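Local coordinates for protein enterotoxin type A (Staphylococcus aureus, PDB 1DYQ) that activates host T cells as a superantigen in its natural form, binding MHC class II molecules, partly through zinc, and T-cell receptors, at residues Ile185-His188 with Ser194-Tyr197; Asn137-Glu142 with Arg161-Glu166; Leu27-Tyr32 with Ala93-Ala98; Arg14-Leu19 with Asn172-Asp177. The protein carries 3 engineered substitutions. All coordinates share one frame; numbering follows the deposited sequence.

Interaction 1: residues Ile185-His188 with Ser194-Tyr197; sequences IVFH and SVNY. With ZN (zinc ion), chain B.
The carbonyl oxygen of Val195 is approached by three groups of the facing strand. Phe187 N gives it a nearly straight bond, 2.9 Å long with 176° at the hydrogen, while the CA-H of Val186 and the ring edge of Phe187 come in beside it, CD2 lying 3.5 Å from Val195 O. Two residues along, Ile185 and Tyr197 exchange two backbone bonds, Tyr197 N to Ile185 O and Ile185 N to Tyr197 O, and the CA-H of Asn196 also leans on Ile185 O. Toward the turn a water spans the strands instead, donating to Phe187 O and accepting from Val195 N, 2.7 Å from each. This is an antiparallel beta hairpin of the beta-grasp domain, with strand 182-188 lying between its partner and strand 226-232. Ile185, Phe187, Val195 and Tyr197 share the face turned to helix 153-168. With CG anti to its carbonyl carbon (chi1 -59°), the Phe187 ring reaches back along the strand until CE2 lies 3.8 Å from Tyr197 CD2, the two side chains crossing almost perpendicularly. Val195 CG1 lies over one face of the Tyr197 ring, toward its rim. On the reverse face Val186 CG2 runs alongside Asn196 CB. At the hairpin end His188 ND1 binds the zinc ion at 2.3 Å, with His226 and Asp228 completing the protein ligands, and Ser194 OG stands 3.2 Å from His188 CD2.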
loop_
_atom_site.group_PDB
_atom_site.type_symbol
_atom_site.label_atom_id
_atom_site.label_comp_id
_atom_site.label_asym_id
_atom_site.label_seq_id
_atom_site.Cartn_x
_atom_site.Cartn_y
_atom_site.Cartn_z
ATOM N N ILE A 185 -5.896 -3.636 -10.390
ATOM C CA ILE A 185 -4.843 -2.626 -10.551
ATOM C C ILE A 185 -3.529 -3.329 -10.898
ATOM O O ILE A 185 -3.219 -4.398 -10.395
ATOM C CB ILE A 185 -4.659 -1.751 -9.305
ATOM C CG1 ILE A 185 -3.581 -0.673 -9.548
ATOM C CG2 ILE A 185 -4.286 -2.601 -8.094
ATOM C CD1 ILE A 185 -3.695 0.496 -8.560
ATOM N N VAL A 186 -2.864 -2.786 -11.914
ATOM C CA VAL A 186 -1.618 -3.347 -12.417
ATOM C C VAL A 186 -0.530 -2.266 -12.411
ATOM O O VAL A 186 -0.686 -1.155 -12.884
ATOM C CB VAL A 186 -1.801 -3.853 -13.867
ATOM C CG1 VAL A 186 -0.523 -4.461 -14.411
ATOM C CG2 VAL A 186 -2.944 -4.857 -13.953
ATOM N N PHE A 187 0.614 -2.667 -11.831
ATOM C CA PHE A 187 1.790 -1.802 -11.753
ATOM C C PHE A 187 2.761 -2.266 -12.849
ATOM O O PHE A 187 3.447 -3.246 -12.774
ATOM C CB PHE A 187 2.419 -1.932 -10.341
ATOM C CG PHE A 187 1.422 -1.539 -9.260
ATOM C CD1 PHE A 187 1.231 -0.259 -8.891
ATOM C CD2 PHE A 187 0.656 -2.568 -8.672
ATOM C CE1 PHE A 187 0.266 0.111 -7.945
ATOM C CE2 PHE A 187 -0.331 -2.208 -7.735
ATOM C CZ PHE A 187 -0.505 -0.906 -7.382
ATOM N N HIS A 188 2.584 -1.559 -14.004
ATOM C CA HIS A 188 3.171 -2.040 -15.247
ATOM C C HIS A 188 4.564 -1.481 -15.490
ATOM O O HIS A 188 4.741 -0.376 -15.955
ATOM C CB HIS A 188 2.262 -1.684 -16.435
ATOM C CG HIS A 188 2.568 -2.545 -17.646
ATOM N ND1 HIS A 188 1.668 -2.538 -18.686
ATOM C CD2 HIS A 188 3.500 -3.414 -17.987
ATOM C CE1 HIS A 188 2.060 -3.320 -19.665
ATOM N NE2 HIS A 188 3.200 -3.885 -19.257
ATOM N N SER A 194 4.564 -7.764 -14.183
ATOM C CA SER A 194 3.872 -6.727 -13.435
ATOM C C SER A 194 3.171 -7.289 -12.208
ATOM O O SER A 194 2.478 -8.310 -12.268
ATOM C CB SER A 194 2.863 -6.028 -14.350
ATOM O OG SER A 194 3.557 -5.457 -15.461
ATOM N N VAL A 195 3.167 -6.476 -11.145
ATOM C CA VAL A 195 2.369 -6.817 -9.973
ATOM C C VAL A 195 0.915 -6.422 -10.238
ATOM O O VAL A 195 0.642 -5.354 -10.779
ATOM C CB VAL A 195 2.861 -6.030 -8.732
ATOM C CG1 VAL A 195 1.969 -6.321 -7.549
ATOM C CG2 VAL A 195 4.314 -6.447 -8.446
ATOM N N ASN A 196 0.007 -7.358 -9.923
ATOM C CA ASN A 196 -1.413 -6.952 -10.049
ATOM C C ASN A 196 -2.173 -7.402 -8.817
ATOM O O ASN A 196 -1.922 -8.460 -8.264
ATOM C CB ASN A 196 -2.045 -7.277 -11.329
ATOM C CG ASN A 196 -1.542 -8.539 -11.989
ATOM O OD1 ASN A 196 -0.697 -8.449 -12.899
ATOM N ND2 ASN A 196 -2.037 -9.647 -11.508
ATOM N N TYR A 197 -3.138 -6.568 -8.450
ATOM C CA TYR A 197 -3.956 -6.880 -7.290
ATOM C C TYR A 197 -5.446 -6.774 -7.665
ATOM O O TYR A 197 -5.828 -5.797 -8.318
ATOM C CB TYR A 197 -3.733 -5.875 -6.153
ATOM C CG TYR A 197 -2.364 -5.912 -5.520
ATOM C CD1 TYR A 197 -1.761 -7.093 -5.155
ATOM C CD2 TYR A 197 -1.719 -4.717 -5.213
ATOM C CE1 TYR A 197 -0.491 -7.104 -4.591
ATOM C CE2 TYR A 197 -0.474 -4.704 -4.621
ATOM C CZ TYR A 197 0.119 -5.904 -4.287
ATOM O OH TYR A 197 1.371 -5.918 -3.716
HETATM ZN ZN ZN B . 0.001 -1.023 -18.918
HETATM O O HOH W 1 4.917 -4.465 -10.829
#

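Interaction 2: residues Asn137-Glu142 with Arg161-Glu166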
loop_
_atom_site.group_PDB
_atom_site.type_symbol
_atom_site.label_atom_id
_atom_site.label_comp_id
_atom_site.label_asym_id
_atom_site.label_seq_id
_atom_site.Cartn_x
_atom_site.Cartn_y
_atom_site.Cartn_z
ATOM N N ASN A 137 -11.222 6.642 -18.826
ATOM C CA ASN A 137 -11.531 7.870 -18.108
ATOM C C ASN A 137 -10.204 8.626 -17.870
ATOM O O ASN A 137 -9.209 7.977 -17.527
ATOM C CB ASN A 137 -12.188 7.639 -16.771
ATOM C CG ASN A 137 -13.615 7.191 -16.763
ATOM O OD1 ASN A 137 -14.162 6.864 -15.688
ATOM N ND2 ASN A 137 -14.279 7.169 -17.908
ATOM N N THR A 138 -10.237 9.934 -17.957
ATOM C CA THR A 138 -9.064 10.752 -17.698
ATOM C C THR A 138 -8.697 10.714 -16.205
ATOM O O THR A 138 -9.587 10.674 -15.368
ATOM C CB THR A 138 -9.318 12.232 -18.071
ATOM O OG1 THR A 138 -9.870 12.301 -19.392
ATOM C CG2 THR A 138 -8.013 13.013 -18.036
ATOM N N VAL A 139 -7.405 10.573 -15.931
ATOM C CA VAL A 139 -6.927 10.622 -14.536
ATOM C C VAL A 139 -5.839 11.703 -14.452
ATOM O O VAL A 139 -4.885 11.652 -15.225
ATOM C CB VAL A 139 -6.307 9.280 -14.099
ATOM C CG1 VAL A 139 -5.890 9.376 -12.620
ATOM C CG2 VAL A 139 -7.258 8.125 -14.304
ATOM N N PRO A 140 -6.006 12.656 -13.560
ATOM C CA PRO A 140 -5.011 13.717 -13.387
ATOM C C PRO A 140 -3.612 13.137 -13.251
ATOM O O PRO A 140 -3.373 12.222 -12.459
ATOM C CB PRO A 140 -5.446 14.428 -12.131
ATOM C CG PRO A 140 -6.889 14.116 -11.958
ATOM C CD PRO A 140 -7.087 12.739 -12.559
ATOM N N LEU A 141 -2.643 13.719 -13.958
ATOM C CA LEU A 141 -1.280 13.202 -13.949
ATOM C C LEU A 141 -0.628 13.255 -12.586
ATOM O O LEU A 141 0.245 12.398 -12.308
ATOM C CB LEU A 141 -0.436 13.921 -15.009
ATOM C CG LEU A 141 0.927 13.340 -15.346
ATOM C CD1 LEU A 141 0.829 11.902 -15.827
ATOM C CD2 LEU A 141 1.636 14.200 -16.397
ATOM N N GLU A 142 -1.038 14.131 -11.678
ATOM C CA GLU A 142 -0.455 14.209 -10.361
ATOM C C GLU A 142 -1.045 13.194 -9.376
ATOM O O GLU A 142 -0.690 13.275 -8.192
ATOM C CB GLU A 142 -0.635 15.587 -9.712
ATOM C CG GLU A 142 -0.858 16.757 -10.599
ATOM C CD GLU A 142 -2.225 16.808 -11.254
ATOM O OE1 GLU A 142 -3.244 16.951 -10.544
ATOM O OE2 GLU A 142 -2.266 16.695 -12.500
ATOM N N ARG A 161 -5.377 3.831 -4.716
ATOM C CA ARG A 161 -6.672 3.509 -4.126
ATOM C C ARG A 161 -7.295 4.647 -3.388
ATOM O O ARG A 161 -8.536 4.733 -3.334
ATOM C CB ARG A 161 -6.552 2.250 -3.238
ATOM C CG ARG A 161 -6.018 1.050 -3.995
ATOM C CD ARG A 161 -6.480 -0.247 -3.324
ATOM N NE ARG A 161 -5.586 -1.325 -3.593
ATOM C CZ ARG A 161 -5.741 -2.607 -3.267
ATOM N NH1 ARG A 161 -6.869 -3.025 -2.710
ATOM N NH2 ARG A 161 -4.760 -3.472 -3.492
ATOM N N ARG A 162 -6.537 5.625 -2.871
ATOM C CA ARG A 162 -7.118 6.786 -2.232
ATOM C C ARG A 162 -7.921 7.605 -3.279
ATOM O O ARG A 162 -9.055 7.944 -3.023
ATOM C CB ARG A 162 -6.082 7.710 -1.598
ATOM C CG ARG A 162 -6.693 8.950 -0.951
ATOM C CD ARG A 162 -5.615 9.754 -0.189
ATOM N NE ARG A 162 -5.292 9.017 1.032
ATOM C CZ ARG A 162 -6.033 8.976 2.120
ATOM N NH1 ARG A 162 -7.151 9.658 2.230
ATOM N NH2 ARG A 162 -5.648 8.171 3.124
ATOM N N TYR A 163 -7.322 7.675 -4.472
ATOM C CA TYR A 163 -8.037 8.362 -5.585
ATOM C C TYR A 163 -9.246 7.550 -6.002
ATOM O O TYR A 163 -10.319 8.177 -6.257
ATOM C CB TYR A 163 -7.056 8.525 -6.756
ATOM C CG TYR A 163 -7.757 9.023 -8.029
ATOM C CD1 TYR A 163 -8.134 10.335 -8.152
ATOM C CD2 TYR A 163 -8.026 8.107 -9.032
ATOM C CE1 TYR A 163 -8.782 10.771 -9.314
ATOM C CE2 TYR A 163 -8.704 8.540 -10.188
ATOM C CZ TYR A 163 -9.049 9.853 -10.298
ATOM O OH TYR A 163 -9.684 10.287 -11.463
ATOM N N LEU A 164 -9.178 6.240 -6.059
ATOM C CA LEU A 164 -10.345 5.438 -6.448
ATOM C C LEU A 164 -11.474 5.634 -5.460
ATOM O O LEU A 164 -12.646 5.639 -5.837
ATOM C CB LEU A 164 -10.020 3.983 -6.644
ATOM C CG LEU A 164 -8.964 3.650 -7.712
ATOM C CD1 LEU A 164 -8.699 2.170 -7.791
ATOM C CD2 LEU A 164 -9.425 4.215 -9.080
ATOM N N GLN A 165 -11.149 5.732 -4.168
ATOM C CA GLN A 165 -12.220 6.008 -3.189
ATOM C C GLN A 165 -12.811 7.376 -3.416
ATOM O O GLN A 165 -14.056 7.529 -3.424
ATOM C CB GLN A 165 -11.604 5.896 -1.755
ATOM C CG GLN A 165 -12.690 6.101 -0.684
ATOM C CD GLN A 165 -13.749 5.017 -0.748
ATOM O OE1 GLN A 165 -13.518 3.848 -0.958
ATOM N NE2 GLN A 165 -15.004 5.479 -0.561
ATOM N N GLU A 166 -12.027 8.403 -3.594
ATOM C CA GLU A 166 -12.463 9.764 -3.747
ATOM C C GLU A 166 -13.304 9.958 -5.020
ATOM O O GLU A 166 -14.348 10.608 -4.959
ATOM C CB GLU A 166 -11.254 10.720 -3.833
ATOM C CG GLU A 166 -11.712 12.190 -3.769
ATOM C CD GLU A 166 -12.375 12.460 -2.418
ATOM O OE1 GLU A 166 -11.662 12.373 -1.402
ATOM O OE2 GLU A 166 -13.597 12.695 -2.389
HETATM O O HOH W 2 -10.587 8.742 -13.336
#
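Two side chains swing their outer atoms into the same spot because both are extended from the main chain: Tyr163 holds CG opposite its backbone N (chi1 171°), which carries the ring outward from the helix, and Val139 does the same with CG1 (chi1 -177°), offering that methyl to the ring. Val139 CG1 settles against the far half of the ring, 3.8 Å from Tyr163 CE2 and 3.9 Å from CZ, the two side chains slanting across each other. On the CE1 side the pyrrolidine of Pro140 approaches, its CD 3.7 Å from Tyr163 OH and 4.2 Å from CE1. Both apolar groups come from the same side of the ring, Val139 CG1 toward CE2 and Pro140 CD toward the hydroxyl; the hydroxyl has a bound water as polar partner. That water sits in the plane of the ring at its edge, 2.6 Å from Tyr163 OH, and donates a hydrogen to Thr138 O at 3.0 Å, so the tyrosine is linked to the loop backbone without touching the carbonyl directly. The contact is small and lies at the surface. It joins the irregular connection between strands 135-137 and 145-148 of the beta-grasp domain to helix 153-168, which packs across that domain's sheet. Val139 turns its other contacts to Ile128 and Leu130 of strand 119-132, and Tyr163 also rests on Thr143, while the far flank of the helix, through Arg161 and Gln165, packs against helix 23-32.

Interaction 3: residues Leu27-Tyr32 with Ala93-Ala98; sequences LKQIYY and AGYQCA. Engineered in segment 93-98: Ala93 (natural residue Tyr). With SO4 (sulfate ion), chain C.
The turn leaving strand 86-91 of the OB-fold domain meets helix 23-32 through Tyr95, which lies in a short 3-10 segment and reaches across with its hydroxyl. Its CG occupies the position between backbone N and carbonyl carbon (chi1 64°), and the phenol oxygen ends 4.0 Å from Ile30 CD1. Gln29 passes the ring in the opposite direction, its amide plane 31° from that of the ring. Gln29 OE1 stays 4.1 Å from Tyr95 OH, and a water bridges the two, donating to Gln29 OE1 at 2.9 Å and standing 3.3 Å from Tyr95 OH. Behind the ring, over the centre of one face, lies CB of Ala93, an engineered residue that is tyrosine in the natural toxin. Gln96 adds a looser touch, OE1 to Ile30 CD1 at 4.2 Å, while its NE2 is held by the carbonyls of Cys107 and Ala91. A sulfate ion, probably from the crystallisation liquor, sits at the turn: Tyr95 N donates to its O3 at 2.9 Å with a bent angle of 130°, and Tyr65 OH binds the same ion. Ile30 also packs on Leu211, and the next residue of the helix, Tyr31, reaches helix 153-168. Cys97, just past the turn, pairs with Cys107 of strand 105-114, closing the disulfide loop characteristic of staphylococcal enterotoxins.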
loop_
_atom_site.group_PDB
_atom_site.type_symbol
_atom_site.label_atom_id
_atom_site.label_comp_id
_atom_site.label_asym_id
_atom_site.label_seq_id
_atom_site.Cartn_x
_atom_site.Cartn_y
_atom_site.Cartn_z
ATOM N N LEU A 27 -11.716 -1.927 4.409
ATOM C CA LEU A 27 -10.979 -1.491 3.214
ATOM C C LEU A 27 -11.004 -0.005 3.042
ATOM O O LEU A 27 -10.012 0.645 2.683
ATOM C CB LEU A 27 -11.596 -2.183 1.965
ATOM C CG LEU A 27 -11.112 -3.606 1.735
ATOM C CD1 LEU A 27 -12.131 -4.387 0.893
ATOM C CD2 LEU A 27 -9.741 -3.624 1.104
ATOM N N LYS A 28 -12.182 0.645 3.272
ATOM C CA LYS A 28 -12.259 2.077 3.163
ATOM C C LYS A 28 -11.370 2.785 4.174
ATOM O O LYS A 28 -10.692 3.744 3.899
ATOM C CB LYS A 28 -13.709 2.575 3.339
ATOM C CG LYS A 28 -13.837 4.057 3.049
ATOM C CD LYS A 28 -15.323 4.460 3.011
ATOM C CE LYS A 28 -15.427 5.976 2.897
ATOM N NZ LYS A 28 -16.857 6.423 2.986
ATOM N N GLN A 29 -11.364 2.192 5.424
ATOM C CA GLN A 29 -10.473 2.813 6.425
ATOM C C GLN A 29 -9.012 2.715 6.025
ATOM O O GLN A 29 -8.295 3.720 6.108
ATOM C CB GLN A 29 -10.690 2.074 7.774
ATOM C CG GLN A 29 -9.719 2.642 8.847
ATOM C CD GLN A 29 -9.915 1.892 10.162
ATOM O OE1 GLN A 29 -10.211 0.723 10.185
ATOM N NE2 GLN A 29 -9.757 2.632 11.270
ATOM N N ILE A 30 -8.570 1.545 5.579
ATOM C CA ILE A 30 -7.126 1.354 5.329
ATOM C C ILE A 30 -6.655 2.068 4.104
ATOM O O ILE A 30 -5.496 2.468 3.993
ATOM C CB ILE A 30 -6.752 -0.124 5.356
ATOM C CG1 ILE A 30 -5.281 -0.373 5.682
ATOM C CG2 ILE A 30 -7.082 -0.803 4.030
ATOM C CD1 ILE A 30 -4.486 0.773 6.170
ATOM N N TYR A 31 -7.574 2.368 3.123
ATOM C CA TYR A 31 -7.140 3.136 1.953
ATOM C C TYR A 31 -7.617 4.544 1.914
ATOM O O TYR A 31 -7.225 5.308 0.971
ATOM C CB TYR A 31 -7.626 2.380 0.661
ATOM C CG TYR A 31 -6.815 1.130 0.461
ATOM C CD1 TYR A 31 -5.451 1.251 0.106
ATOM C CD2 TYR A 31 -7.321 -0.144 0.581
ATOM C CE1 TYR A 31 -4.678 0.124 -0.072
ATOM C CE2 TYR A 31 -6.565 -1.266 0.397
ATOM C CZ TYR A 31 -5.213 -1.142 0.085
ATOM O OH TYR A 31 -4.444 -2.240 -0.134
ATOM N N TYR A 32 -8.404 5.053 2.855
ATOM C CA TYR A 32 -8.919 6.404 2.807
ATOM C C TYR A 32 -8.928 7.133 4.154
ATOM O O TYR A 32 -8.880 8.348 4.153
ATOM C CB TYR A 32 -10.348 6.344 2.227
ATOM C CG TYR A 32 -10.960 7.659 1.832
ATOM C CD1 TYR A 32 -10.444 8.405 0.784
ATOM C CD2 TYR A 32 -12.106 8.109 2.486
ATOM C CE1 TYR A 32 -11.042 9.610 0.414
ATOM C CE2 TYR A 32 -12.700 9.311 2.119
ATOM C CZ TYR A 32 -12.149 10.046 1.104
ATOM O OH TYR A 32 -12.751 11.242 0.749
ATOM N N ALA A 93 -0.625 0.874 11.985
ATOM C CA ALA A 93 -1.718 0.846 12.986
ATOM C C ALA A 93 -1.335 -0.212 14.038
ATOM O O ALA A 93 -0.711 -1.186 13.731
ATOM C CB ALA A 93 -3.021 0.362 12.318
ATOM N N GLY A 94 -1.852 0.012 15.270
ATOM C CA GLY A 94 -1.659 -1.003 16.296
ATOM C C GLY A 94 -2.323 -2.323 15.910
ATOM O O GLY A 94 -1.876 -3.384 16.253
ATOM N N TYR A 95 -3.459 -2.215 15.158
ATOM C CA TYR A 95 -4.203 -3.392 14.775
ATOM C C TYR A 95 -3.463 -4.255 13.772
ATOM O O TYR A 95 -3.849 -5.432 13.570
ATOM C CB TYR A 95 -5.634 -3.081 14.334
ATOM C CG TYR A 95 -5.804 -2.231 13.106
ATOM C CD1 TYR A 95 -5.533 -2.773 11.841
ATOM C CD2 TYR A 95 -6.224 -0.923 13.182
ATOM C CE1 TYR A 95 -5.666 -1.985 10.710
ATOM C CE2 TYR A 95 -6.379 -0.123 12.050
ATOM C CZ TYR A 95 -6.079 -0.693 10.816
ATOM O OH TYR A 95 -6.208 0.077 9.686
ATOM N N GLN A 96 -2.300 -3.829 13.296
ATOM C CA GLN A 96 -1.495 -4.592 12.378
ATOM C C GLN A 96 -0.395 -5.404 13.045
ATOM O O GLN A 96 0.331 -6.134 12.410
ATOM C CB GLN A 96 -0.899 -3.702 11.261
ATOM C CG GLN A 96 -2.027 -3.224 10.336
ATOM C CD GLN A 96 -1.589 -2.335 9.220
ATOM O OE1 GLN A 96 -2.316 -2.270 8.177
ATOM N NE2 GLN A 96 -0.500 -1.612 9.323
ATOM N N CYS A 97 -0.322 -5.274 14.376
ATOM C CA CYS A 97 0.684 -5.986 15.133
ATOM C C CYS A 97 0.253 -7.407 15.494
ATOM O O CYS A 97 -0.943 -7.672 15.667
ATOM C CB CYS A 97 1.013 -5.210 16.422
ATOM S SG CYS A 97 1.631 -3.522 16.140
ATOM N N ALA A 98 1.221 -8.290 15.593
ATOM C CA ALA A 98 1.002 -9.646 16.100
ATOM C C ALA A 98 0.948 -9.610 17.628
ATOM O O ALA A 98 1.379 -8.623 18.232
ATOM C CB ALA A 98 2.102 -10.598 15.648
HETATM S S SO4 C . -5.210 0.392 17.424
HETATM O O1 SO4 C . -6.526 1.018 17.512
HETATM O O2 SO4 C . -4.087 1.214 17.966
HETATM O O3 SO4 C . -4.863 0.160 15.921
HETATM O O4 SO4 C . -5.219 -0.997 18.013
HETATM O O HOH W 3 -8.939 -1.172 8.334
#

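Interaction 4: residues Arg14-Leu19 with Asn172-Asp177; sequences RKKSEL and NSDVFD
Lys16 crosses from a 3-10 turn in the N-terminal arm to the loop after helix 153-168 of the beta-grasp domain, where Ser173 forms an ST motif by accepting from Phe176 N with its OG. CB points at that loop, and CG opposite the backbone N (chi1 170°) starts a fully extended chain, which also packs on Leu24 and Gln181 along its way. CD comes within 3.8 Å of Asp174 OD1. CE comes near both acceptors, 3.3 Å from Asn172 O and 3.4 Å from Asp174 OD1. At the tip, NZ gives a hydrogen bond to Asn172 O at 2.7 Å, in the carbonyl plane, and a salt bridge to Asp174 OD1 at 2.8 Å, met on the anti side and 27° out of the carboxylate plane. A weak bond to Gly178 O adds to this grip on the buried ammonium group, and Gln181 NE2 is a second donor to Asp174 OD1, which steadies the carboxylate. The acceptor loop is braced from within: Asn172 ND2 donates to Phe176 O at 2.9 Å, the oxygen lying 9° from the plane of the asparagine amide.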
loop_
_atom_site.group_PDB
_atom_site.type_symbol
_atom_site.label_atom_id
_atom_site.label_comp_id
_atom_site.label_asym_id
_atom_site.label_seq_id
_atom_site.Cartn_x
_atom_site.Cartn_y
_atom_site.Cartn_z
ATOM N N ARG A 14 -12.817 -11.031 -8.138
ATOM C CA ARG A 14 -13.805 -11.264 -7.076
ATOM C C ARG A 14 -14.830 -10.149 -7.066
ATOM O O ARG A 14 -14.545 -8.986 -7.301
ATOM C CB ARG A 14 -13.085 -11.367 -5.729
ATOM C CG ARG A 14 -14.016 -11.674 -4.540
ATOM C CD ARG A 14 -13.155 -12.328 -3.445
ATOM N NE ARG A 14 -13.851 -12.561 -2.215
ATOM C CZ ARG A 14 -13.703 -11.861 -1.088
ATOM N NH1 ARG A 14 -12.896 -10.823 -1.053
ATOM N NH2 ARG A 14 -14.388 -12.224 -0.003
ATOM N N LYS A 15 -16.110 -10.534 -6.890
ATOM C CA LYS A 15 -17.180 -9.547 -6.847
ATOM C C LYS A 15 -17.241 -8.881 -5.473
ATOM O O LYS A 15 -17.109 -9.546 -4.435
ATOM C CB LYS A 15 -18.528 -10.226 -7.136
ATOM C CG LYS A 15 -18.496 -11.243 -8.248
ATOM C CD LYS A 15 -18.775 -10.668 -9.610
ATOM C CE LYS A 15 -19.175 -11.768 -10.602
ATOM N NZ LYS A 15 -20.383 -12.502 -10.144
ATOM N N LYS A 16 -17.536 -7.604 -5.455
ATOM C CA LYS A 16 -17.719 -6.834 -4.239
ATOM C C LYS A 16 -18.771 -7.434 -3.324
ATOM O O LYS A 16 -18.676 -7.385 -2.095
ATOM C CB LYS A 16 -18.101 -5.396 -4.611
ATOM C CG LYS A 16 -18.541 -4.568 -3.395
ATOM C CD LYS A 16 -19.053 -3.225 -3.924
ATOM C CE LYS A 16 -19.506 -2.308 -2.841
ATOM N NZ LYS A 16 -20.078 -1.034 -3.338
ATOM N N SER A 17 -19.779 -8.108 -3.908
ATOM C CA SER A 17 -20.838 -8.733 -3.167
ATOM C C SER A 17 -20.383 -9.909 -2.323
ATOM O O SER A 17 -21.142 -10.372 -1.451
ATOM C CB SER A 17 -21.925 -9.226 -4.172
ATOM O OG SER A 17 -21.414 -10.226 -5.000
ATOM N N GLU A 18 -19.181 -10.417 -2.553
ATOM C CA GLU A 18 -18.644 -11.532 -1.790
ATOM C C GLU A 18 -18.080 -11.072 -0.446
ATOM O O GLU A 18 -17.776 -11.888 0.423
ATOM C CB GLU A 18 -17.538 -12.232 -2.584
ATOM C CG GLU A 18 -18.039 -12.968 -3.822
ATOM C CD GLU A 18 -18.792 -14.239 -3.466
ATOM O OE1 GLU A 18 -18.267 -15.033 -2.642
ATOM O OE2 GLU A 18 -19.900 -14.446 -3.991
ATOM N N LEU A 19 -17.871 -9.767 -0.319
ATOM C CA LEU A 19 -17.228 -9.247 0.898
ATOM C C LEU A 19 -18.113 -9.418 2.103
ATOM O O LEU A 19 -19.291 -9.021 2.083
ATOM C CB LEU A 19 -16.804 -7.804 0.677
ATOM C CG LEU A 19 -15.428 -7.594 0.018
ATOM C CD1 LEU A 19 -15.275 -8.464 -1.220
ATOM C CD2 LEU A 19 -15.255 -6.117 -0.347
ATOM N N ASN A 172 -17.200 2.211 -0.782
ATOM C CA ASN A 172 -18.490 2.558 -0.188
ATOM C C ASN A 172 -19.469 1.409 -0.405
ATOM O O ASN A 172 -19.337 0.626 -1.352
ATOM C CB ASN A 172 -19.096 3.814 -0.833
ATOM C CG ASN A 172 -18.615 5.087 -0.197
ATOM O OD1 ASN A 172 -17.611 5.049 0.547
ATOM N ND2 ASN A 172 -19.264 6.207 -0.467
ATOM N N SER A 173 -20.485 1.348 0.436
ATOM C CA SER A 173 -21.574 0.389 0.208
ATOM C C SER A 173 -22.316 0.790 -1.080
ATOM O O SER A 173 -22.251 1.929 -1.507
ATOM C CB SER A 173 -22.564 0.438 1.379
ATOM O OG SER A 173 -23.136 1.725 1.477
ATOM N N ASP A 174 -23.081 -0.153 -1.611
ATOM C CA ASP A 174 -23.938 0.139 -2.766
ATOM C C ASP A 174 -24.922 1.253 -2.442
ATOM O O ASP A 174 -25.036 2.199 -3.246
ATOM C CB ASP A 174 -24.644 -1.110 -3.251
ATOM C CG ASP A 174 -23.807 -2.210 -3.796
ATOM O OD1 ASP A 174 -22.608 -2.023 -4.142
ATOM O OD2 ASP A 174 -24.319 -3.364 -3.935
ATOM N N VAL A 175 -25.499 1.309 -1.235
ATOM C CA VAL A 175 -26.400 2.406 -0.895
ATOM C C VAL A 175 -25.697 3.752 -0.839
ATOM O O VAL A 175 -26.357 4.803 -0.920
ATOM C CB VAL A 175 -27.221 2.218 0.372
ATOM C CG1 VAL A 175 -27.807 0.829 0.509
ATOM C CG2 VAL A 175 -26.406 2.561 1.619
ATOM N N PHE A 176 -24.380 3.772 -0.590
ATOM C CA PHE A 176 -23.661 5.047 -0.578
ATOM C C PHE A 176 -22.890 5.306 -1.852
ATOM O O PHE A 176 -21.767 5.829 -1.873
ATOM C CB PHE A 176 -22.763 5.189 0.631
ATOM C CG PHE A 176 -23.526 5.430 1.913
ATOM C CD1 PHE A 176 -24.435 6.470 2.004
ATOM C CD2 PHE A 176 -23.341 4.604 3.003
ATOM C CE1 PHE A 176 -25.144 6.686 3.171
ATOM C CE2 PHE A 176 -24.043 4.816 4.179
ATOM C CZ PHE A 176 -24.949 5.854 4.256
ATOM N N ASP A 177 -23.506 5.038 -2.998
ATOM C CA ASP A 177 -23.068 5.261 -4.335
ATOM C C ASP A 177 -21.800 4.530 -4.744
ATOM O O ASP A 177 -21.110 4.919 -5.695
ATOM C CB ASP A 177 -22.995 6.732 -4.737
ATOM C CG ASP A 177 -23.155 6.972 -6.224
ATOM O OD1 ASP A 177 -24.017 6.359 -6.882
ATOM O OD2 ASP A 177 -22.393 7.815 -6.761
#

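How the interactions relate
From the N terminus, interaction 4 opens first and closes a long loop, bringing the arm at 14-19 to residues 172-177. Two contacts nest within that loop, one after the other and without crossing: interaction 3, which joins helix 23-32 to the turn after strand 86-91, then interaction 2, which ties a beta-grasp loop to helix 153-168. Interaction 1, a local hairpin, follows once the large loop has closed. The contacts meet around the two helices: Tyr32 bonds Glu166 and Arg162, Lys28 bonds Asn172, and Arg161 packs on Tyr197. The N-terminal arm and helix 23-32 thus connect the OB-fold side to the beta-grasp domain that carries the zinc site.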